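Local coordinates for dual specificity protein phosphatase 18 (PDB 2ESB) that dephosphorylates phosphotyrosine, phosphoserine and phosphothreonine in proteins, preferring phosphotyrosine and diphosphorylated MAP kinase peptides over phosphothreonine ones, at residues L79-H91 / R110-Y122. Sequence-based numbering, arbitrary orientation.
Sequences LCDFFDPIADHIH and RSAALCLAYLMKY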
loop_
_atom_site.group_PDB
_atom_site.type_symbol
_atom_site.label_atom_id
_atom_site.label_comp_id
_atom_site.label_asym_id
_atom_site.label_seq_id
_atom_site.Cartn_x
_atom_site.Cartn_y
_atom_site.Cartn_z
ATOM N N LEU A 79 10.476 2.119 -4.076
ATOM C CA LEU A 79 9.023 2.135 -4.167
ATOM C C LEU A 79 8.576 3.582 -4.229
ATOM O O LEU A 79 7.545 3.899 -4.828
ATOM C CB LEU A 79 8.383 1.490 -2.938
ATOM C CG LEU A 79 7.424 0.314 -3.113
ATOM C CD1 LEU A 79 6.667 0.149 -1.805
ATOM C CD2 LEU A 79 6.451 0.535 -4.272
ATOM N N CYS A 80 9.357 4.456 -3.596
ATOM C CA CYS A 80 9.058 5.887 -3.566
ATOM C C CYS A 80 8.799 6.486 -4.946
ATOM O O CYS A 80 8.017 7.434 -5.065
ATOM C CB CYS A 80 10.186 6.661 -2.875
ATOM S SG CYS A 80 11.816 6.392 -3.592
ATOM N N ASP A 81 9.429 5.950 -5.992
ATOM C CA ASP A 81 9.187 6.498 -7.337
ATOM C C ASP A 81 7.745 6.285 -7.782
ATOM O O ASP A 81 7.266 6.930 -8.717
ATOM C CB ASP A 81 10.128 5.882 -8.369
ATOM C CG ASP A 81 11.585 6.166 -8.068
ATOM O OD1 ASP A 81 11.866 7.177 -7.393
ATOM O OD2 ASP A 81 12.446 5.384 -8.513
ATOM N N PHE A 82 7.037 5.393 -7.100
ATOM C CA PHE A 82 5.655 5.135 -7.459
ATOM C C PHE A 82 4.624 5.754 -6.515
ATOM O O PHE A 82 3.431 5.663 -6.782
ATOM C CB PHE A 82 5.406 3.625 -7.563
ATOM C CG PHE A 82 6.190 2.965 -8.653
ATOM C CD1 PHE A 82 7.473 2.493 -8.416
ATOM C CD2 PHE A 82 5.651 2.836 -9.930
ATOM C CE1 PHE A 82 8.214 1.899 -9.438
ATOM C CE2 PHE A 82 6.382 2.243 -10.962
ATOM C CZ PHE A 82 7.666 1.775 -10.713
ATOM N N PHE A 83 5.073 6.379 -5.430
ATOM C CA PHE A 83 4.151 6.986 -4.462
ATOM C C PHE A 83 3.099 7.902 -5.098
ATOM O O PHE A 83 1.905 7.694 -4.924
ATOM C CB PHE A 83 4.923 7.791 -3.401
ATOM C CG PHE A 83 5.646 6.946 -2.376
ATOM C CD1 PHE A 83 6.506 7.549 -1.456
ATOM C CD2 PHE A 83 5.467 5.567 -2.318
ATOM C CE1 PHE A 83 7.182 6.790 -0.488
ATOM C CE2 PHE A 83 6.139 4.796 -1.351
ATOM C CZ PHE A 83 6.998 5.415 -0.437
ATOM N N ASP A 84 3.545 8.923 -5.822
ATOM C CA ASP A 84 2.622 9.871 -6.451
ATOM C C ASP A 84 1.825 9.306 -7.611
ATOM O O ASP A 84 0.610 9.489 -7.686
ATOM C CB ASP A 84 3.377 11.110 -6.936
ATOM C CG ASP A 84 3.538 12.139 -5.853
ATOM O OD1 ASP A 84 4.670 12.627 -5.656
ATOM O OD2 ASP A 84 2.524 12.460 -5.200
ATOM N N PRO A 85 2.497 8.627 -8.547
ATOM C CA PRO A 85 1.752 8.076 -9.673
ATOM C C PRO A 85 0.704 7.030 -9.295
ATOM O O PRO A 85 -0.388 7.023 -9.861
ATOM C CB PRO A 85 2.851 7.545 -10.591
ATOM C CG PRO A 85 4.000 7.289 -9.659
ATOM C CD PRO A 85 3.948 8.459 -8.739
ATOM N N ILE A 86 1.011 6.158 -8.340
ATOM C CA ILE A 86 0.031 5.161 -7.939
ATOM C C ILE A 86 -1.075 5.787 -7.085
ATOM O O ILE A 86 -2.235 5.391 -7.191
ATOM C CB ILE A 86 0.678 3.998 -7.176
ATOM C CG1 ILE A 86 1.596 3.215 -8.121
ATOM C CG2 ILE A 86 -0.410 3.085 -6.607
ATOM C CD1 ILE A 86 0.883 2.602 -9.312
ATOM N N ALA A 87 -0.727 6.760 -6.239
ATOM C CA ALA A 87 -1.742 7.433 -5.420
ATOM C C ALA A 87 -2.773 8.104 -6.342
ATOM O O ALA A 87 -3.991 8.022 -6.122
ATOM C CB ALA A 87 -1.091 8.483 -4.523
ATOM N N ASP A 88 -2.285 8.772 -7.379
ATOM C CA ASP A 88 -3.186 9.441 -8.317
ATOM C C ASP A 88 -4.031 8.410 -9.079
ATOM O O ASP A 88 -5.191 8.666 -9.417
ATOM C CB ASP A 88 -2.391 10.285 -9.313
ATOM C CG ASP A 88 -1.621 11.424 -8.646
ATOM O OD1 ASP A 88 -1.940 11.810 -7.501
ATOM O OD2 ASP A 88 -0.693 11.947 -9.286
ATOM N N HIS A 89 -3.457 7.237 -9.330
ATOM C CA HIS A 89 -4.174 6.188 -10.052
ATOM C C HIS A 89 -5.337 5.696 -9.184
ATOM O O HIS A 89 -6.457 5.554 -9.656
ATOM C CB HIS A 89 -3.216 5.033 -10.378
ATOM C CG HIS A 89 -3.744 4.055 -11.388
ATOM N ND1 HIS A 89 -4.906 3.336 -11.206
ATOM C CD2 HIS A 89 -3.220 3.627 -12.562
ATOM C CE1 HIS A 89 -5.071 2.501 -12.219
ATOM N NE2 HIS A 89 -4.061 2.657 -13.054
ATOM N N ILE A 90 -5.068 5.441 -7.910
ATOM C CA ILE A 90 -6.112 4.980 -6.995
ATOM C C ILE A 90 -7.238 6.013 -6.943
ATOM O O ILE A 90 -8.418 5.674 -6.988
ATOM C CB ILE A 90 -5.526 4.759 -5.583
ATOM C CG1 ILE A 90 -4.503 3.616 -5.641
ATOM C CG2 ILE A 90 -6.637 4.449 -4.586
ATOM C CD1 ILE A 90 -3.633 3.520 -4.396
ATOM N N HIS A 91 -6.857 7.276 -6.853
ATOM C CA HIS A 91 -7.829 8.360 -6.809
ATOM C C HIS A 91 -8.674 8.410 -8.083
ATOM O O HIS A 91 -9.893 8.563 -8.011
ATOM C CB HIS A 91 -7.112 9.696 -6.617
ATOM C CG HIS A 91 -8.037 10.871 -6.601
ATOM N ND1 HIS A 91 -8.995 11.051 -5.625
ATOM C CD2 HIS A 91 -8.178 11.905 -7.464
ATOM C CE1 HIS A 91 -9.688 12.144 -5.890
ATOM N NE2 HIS A 91 -9.213 12.680 -6.999
ATOM N N ARG A 110 5.189 -4.248 0.828
ATOM C CA ARG A 110 5.076 -3.476 -0.410
ATOM C C ARG A 110 3.734 -2.783 -0.671
ATOM O O ARG A 110 3.689 -1.555 -0.853
ATOM C CB ARG A 110 5.447 -4.373 -1.598
ATOM C CG ARG A 110 6.945 -4.684 -1.655
ATOM C CD ARG A 110 7.270 -5.747 -2.695
ATOM N NE ARG A 110 6.847 -7.078 -2.254
ATOM C CZ ARG A 110 7.151 -8.203 -2.894
ATOM N NH1 ARG A 110 7.875 -8.161 -4.001
ATOM N NH2 ARG A 110 6.744 -9.370 -2.420
ATOM N N SER A 111 2.638 -3.538 -0.703
ATOM C CA SER A 111 1.344 -2.901 -0.952
ATOM C C SER A 111 0.982 -1.948 0.196
ATOM O O SER A 111 0.403 -0.880 -0.026
ATOM C CB SER A 111 0.239 -3.962 -1.156
ATOM O OG SER A 111 0.160 -4.878 -0.068
ATOM N N ALA A 112 1.344 -2.317 1.420
ATOM C CA ALA A 112 1.032 -1.477 2.573
ATOM C C ALA A 112 1.679 -0.099 2.463
ATOM O O ALA A 112 1.060 0.912 2.791
ATOM C CB ALA A 112 1.473 -2.164 3.865
ATOM N N ALA A 113 2.919 -0.057 1.994
ATOM C CA ALA A 113 3.629 1.212 1.853
ATOM C C ALA A 113 2.943 2.128 0.847
ATOM O O ALA A 113 2.831 3.340 1.075
ATOM C CB ALA A 113 5.080 0.962 1.429
ATOM N N LEU A 114 2.481 1.568 -0.270
ATOM C CA LEU A 114 1.803 2.404 -1.264
ATOM C C LEU A 114 0.478 2.913 -0.704
ATOM O O LEU A 114 0.057 4.037 -0.996
ATOM C CB LEU A 114 1.570 1.635 -2.569
ATOM C CG LEU A 114 2.845 1.364 -3.380
ATOM C CD1 LEU A 114 2.482 0.922 -4.777
ATOM C CD2 LEU A 114 3.686 2.629 -3.471
ATOM N N CYS A 115 -0.173 2.083 0.106
ATOM C CA CYS A 115 -1.430 2.473 0.723
ATOM C C CYS A 115 -1.194 3.673 1.650
ATOM O O CYS A 115 -1.961 4.636 1.626
ATOM C CB CYS A 115 -2.022 1.309 1.515
ATOM S SG CYS A 115 -3.525 1.767 2.453
ATOM N N LEU A 116 -0.130 3.617 2.457
ATOM C CA LEU A 116 0.175 4.723 3.364
ATOM C C LEU A 116 0.417 6.012 2.585
ATOM O O LEU A 116 -0.058 7.078 2.978
ATOM C CB LEU A 116 1.406 4.409 4.232
ATOM C CG LEU A 116 1.295 3.192 5.158
ATOM C CD1 LEU A 116 2.570 3.064 5.984
ATOM C CD2 LEU A 116 0.072 3.335 6.072
ATOM N N ALA A 117 1.141 5.915 1.471
ATOM C CA ALA A 117 1.422 7.094 0.665
ATOM C C ALA A 117 0.120 7.676 0.138
ATOM O O ALA A 117 -0.086 8.895 0.153
ATOM C CB ALA A 117 2.361 6.739 -0.512
ATOM N N TYR A 118 -0.765 6.802 -0.328
ATOM C CA TYR A 118 -2.046 7.254 -0.857
ATOM C C TYR A 118 -2.879 7.976 0.202
ATOM O O TYR A 118 -3.424 9.057 -0.058
ATOM C CB TYR A 118 -2.831 6.065 -1.417
ATOM C CG TYR A 118 -4.291 6.374 -1.663
ATOM C CD1 TYR A 118 -4.693 7.152 -2.754
ATOM C CD2 TYR A 118 -5.262 5.941 -0.769
ATOM C CE1 TYR A 118 -6.036 7.496 -2.932
ATOM C CE2 TYR A 118 -6.599 6.272 -0.937
ATOM C CZ TYR A 118 -6.979 7.052 -2.015
ATOM O OH TYR A 118 -8.296 7.410 -2.144
ATOM N N LEU A 119 -2.985 7.381 1.392
ATOM C CA LEU A 119 -3.769 7.986 2.470
ATOM C C LEU A 119 -3.258 9.374 2.843
ATOM O O LEU A 119 -4.051 10.283 3.093
ATOM C CB LEU A 119 -3.774 7.090 3.710
ATOM C CG LEU A 119 -4.562 5.784 3.581
ATOM C CD1 LEU A 119 -4.397 4.937 4.837
ATOM C CD2 LEU A 119 -6.035 6.108 3.350
ATOM N N MET A 120 -1.940 9.551 2.874
ATOM C CA MET A 120 -1.398 10.865 3.208
ATOM C C MET A 120 -1.752 11.886 2.139
ATOM O O MET A 120 -2.138 13.018 2.443
ATOM C CB MET A 120 0.130 10.824 3.351
ATOM C CG MET A 120 0.641 10.056 4.560
ATOM S SD MET A 120 2.405 10.392 4.857
ATOM C CE MET A 120 3.145 9.510 3.456
ATOM N N LYS A 121 -1.622 11.490 0.880
ATOM C CA LYS A 121 -1.896 12.420 -0.199
ATOM C C LYS A 121 -3.361 12.736 -0.420
ATOM O O LYS A 121 -3.712 13.892 -0.642
ATOM C CB LYS A 121 -1.285 11.922 -1.513
ATOM C CG LYS A 121 -1.415 12.941 -2.637
ATOM C CD LYS A 121 -0.742 12.518 -3.937
ATOM C CE LYS A 121 -0.824 13.665 -4.980
ATOM N NZ LYS A 121 0.034 13.420 -6.198
ATOM N N TYR A 122 -4.228 11.734 -0.338
ATOM C CA TYR A 122 -5.641 11.984 -0.609
ATOM C C TYR A 122 -6.633 12.009 0.544
ATOM O O TYR A 122 -7.797 12.362 0.344
ATOM C CB TYR A 122 -6.130 11.001 -1.678
ATOM C CG TYR A 122 -5.662 11.386 -3.053
ATOM C CD1 TYR A 122 -4.533 10.801 -3.612
ATOM C CD2 TYR A 122 -6.314 12.392 -3.771
ATOM C CE1 TYR A 122 -4.057 11.208 -4.852
ATOM C CE2 TYR A 122 -5.843 12.807 -5.012
ATOM C CZ TYR A 122 -4.711 12.209 -5.543
ATOM O OH TYR A 122 -4.212 12.617 -6.753
HETATM O O HOH W 1 0.763 5.140 -3.648
HETATM O O HOH W 2 -9.386 9.539 -3.273
#
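Lys121 reaches from helix 110-122 to two carboxylates on helix 83-91. Its CB points toward that helix, CG lies anti to the backbone N (chi1 -174°), and the chain beyond is extended. CD lies 3.5 Å from Asp84 OD2 and 4.1 Å from Ala87 CB. CE passes Asp88 OD1. NZ forms salt bridges at 2.8 Å to Asp84 OD2, from above the carboxylate plane, and 2.9 Å to Asp88 OD1, through the syn lone pair. Asp84 OD2 also hydrogen-bonds Tyr154 OH of helix 145-159.

Tyr122 OH donates to the same Asp88 OD1 at 2.5 Å, from above the carboxylate plane. The ring of His91 stacks offset on the Tyr122 ring, planes 11° apart, with His91 CB over the tyrosine's centre. A phenylalanine in place of Tyr122 lacks the hydroxyl and would probably leave Asp88 OD1 with Lys121 NZ as its one donor across the two helices.

Ile90 CG2 sits over one face of Tyr118, 3.7 Å from the ring centroid. A water bridges Tyr118 OH and His91 ND1. Ala117 CB covers a face of Phe83, while Leu114 CD2 meets Phe83 CD2 at the ring edge, 3.6 Å away, and also touches Leu79 CD2.

The helical segments cross at -71°. At the N-terminal end of helix 110-122, Arg110 closes the phosphate-binding P-loop, near Cys104, the predicted phosphocysteine residue. It salt-bridges Glu55 and a bound buffer sulfonate. Asp88 OD1, with two donors, ties Lys121 to Tyr122 and probably fixes both tips.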